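Local coordinates for protein N-acetylgalactosaminyltransferase 7 (Homo sapiens, PDB 6IWR) that belongs to the polypeptide GalNAc transferase family, joining a GT-A glycosyltransferase domain to a ricin-type beta-trefoil lectin domain, at residues A[272-275]-A[276-279]. Numbering follows the deposited sequence.
Sequences VING and NTYE
Asn274 and Glu279 close the turn that links strand 264-274 to the short antiparallel strand 280-281. The backbone N of Asn274 donates to Glu279 O at 3.0 Å, a nearly straight bond that shuts the loop. Tyr278 N returns a weak, bent bond to Asn274 O.

Inside the turn, the asparagine amide does the work of a backbone acceptor. With CG anti to the backbone N (chi1 -172°), the side chain runs forward along the chain, and OD1 accepts from two amides: Asn276 N, 2.8 Å from Asn274 OD1 and in the carbonyl plane, and Thr277 N, 3.1 Å from Asn274 OD1 but well above that plane. The first of these bonds makes an Asx turn, for which asparagine's short amide has the right reach. Gly275 carries the chain round, and its O sits 3.5 Å from Tyr278 OH, which hydrogen-bonds to Asn116 O.

Asn274 O lies over one face of the Tyr278 ring, toward its rim. Glu279, bent at chi2, brings its carboxylate alongside the Asn274 amide, the two planes 15° apart. Thr277 OG1 is modelled very close to Glu279 OE1, so the geometry of that bond is doubtful, while Glu279 OE2 is hydrogen-bonded to His573 NE2 of the second subunit. One amide oxygen thus secures two loop N-H groups, and through the carboxylate the turn also meets the second subunit.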
loop_
_atom_site.group_PDB
_atom_site.type_symbol
_atom_site.label_atom_id
_atom_site.label_comp_id
_atom_site.label_asym_id
_atom_site.label_seq_id
_atom_site.Cartn_x
_atom_site.Cartn_y
_atom_site.Cartn_z
ATOM N N VAL A 272 -0.721 17.058 -15.440
ATOM C CA VAL A 272 -0.662 15.616 -15.198
ATOM C C VAL A 272 -1.105 14.853 -16.441
ATOM O O VAL A 272 -2.270 14.941 -16.863
ATOM C CB VAL A 272 -1.537 15.200 -14.005
ATOM C CG1 VAL A 272 -1.487 13.687 -13.846
ATOM C CG2 VAL A 272 -1.129 15.912 -12.747
ATOM N N ILE A 273 -0.195 14.052 -16.978
ATOM C CA ILE A 273 -0.507 13.094 -18.032
ATOM C C ILE A 273 -0.792 11.767 -17.349
ATOM O O ILE A 273 0.062 11.226 -16.640
ATOM C CB ILE A 273 0.658 12.943 -19.029
ATOM C CG1 ILE A 273 1.101 14.268 -19.627
ATOM C CG2 ILE A 273 0.282 11.993 -20.135
ATOM C CD1 ILE A 273 2.204 14.061 -20.662
ATOM N N ASN A 274 -1.969 11.215 -17.593
ATOM C CA ASN A 274 -2.344 9.976 -16.930
ATOM C C ASN A 274 -1.546 8.801 -17.476
ATOM O O ASN A 274 -1.648 8.472 -18.664
ATOM C CB ASN A 274 -3.830 9.735 -17.106
ATOM C CG ASN A 274 -4.301 8.592 -16.291
ATOM O OD1 ASN A 274 -3.815 7.476 -16.435
ATOM N ND2 ASN A 274 -5.240 8.852 -15.407
ATOM N N GLY A 275 -0.767 8.150 -16.606
ATOM C CA GLY A 275 0.130 7.074 -17.022
ATOM C C GLY A 275 -0.570 5.837 -17.559
ATOM O O GLY A 275 0.078 4.937 -18.113
ATOM N N ASN A 276 -1.877 5.764 -17.396
ATOM C CA ASN A 276 -2.626 4.642 -17.915
ATOM C C ASN A 276 -3.369 4.978 -19.204
ATOM O O ASN A 276 -3.225 4.268 -20.197
ATOM C CB ASN A 276 -3.575 4.178 -16.816
ATOM C CG ASN A 276 -4.404 3.029 -17.238
ATOM O OD1 ASN A 276 -3.920 2.104 -17.907
ATOM N ND2 ASN A 276 -5.681 3.076 -16.891
ATOM N N THR A 277 -4.124 6.079 -19.230
ATOM C CA THR A 277 -4.977 6.423 -20.357
ATOM C C THR A 277 -4.514 7.644 -21.147
ATOM O O THR A 277 -5.016 7.874 -22.256
ATOM C CB THR A 277 -6.403 6.657 -19.851
ATOM O OG1 THR A 277 -6.358 7.511 -18.690
ATOM C CG2 THR A 277 -7.040 5.307 -19.486
ATOM N N TYR A 278 -3.607 8.443 -20.593
ATOM C CA TYR A 278 -2.834 9.471 -21.265
ATOM C C TYR A 278 -3.609 10.740 -21.550
ATOM O O TYR A 278 -3.117 11.568 -22.315
ATOM C CB TYR A 278 -2.210 8.937 -22.553
ATOM C CG TYR A 278 -1.113 7.992 -22.200
ATOM C CD1 TYR A 278 -1.389 6.663 -21.932
ATOM C CD2 TYR A 278 0.193 8.438 -22.047
ATOM C CE1 TYR A 278 -0.400 5.788 -21.584
ATOM C CE2 TYR A 278 1.192 7.565 -21.689
ATOM C CZ TYR A 278 0.872 6.241 -21.455
ATOM O OH TYR A 278 1.846 5.370 -21.092
ATOM N N GLU A 279 -4.784 10.923 -20.956
ATOM C CA GLU A 279 -5.438 12.222 -21.027
ATOM C C GLU A 279 -4.739 13.167 -20.064
ATOM O O GLU A 279 -4.119 12.734 -19.093
ATOM C CB GLU A 279 -6.931 12.112 -20.697
ATOM C CG GLU A 279 -7.275 12.151 -19.218
ATOM C CD GLU A 279 -7.093 10.801 -18.527
ATOM O OE1 GLU A 279 -6.361 9.944 -19.078
ATOM O OE2 GLU A 279 -7.684 10.589 -17.436
#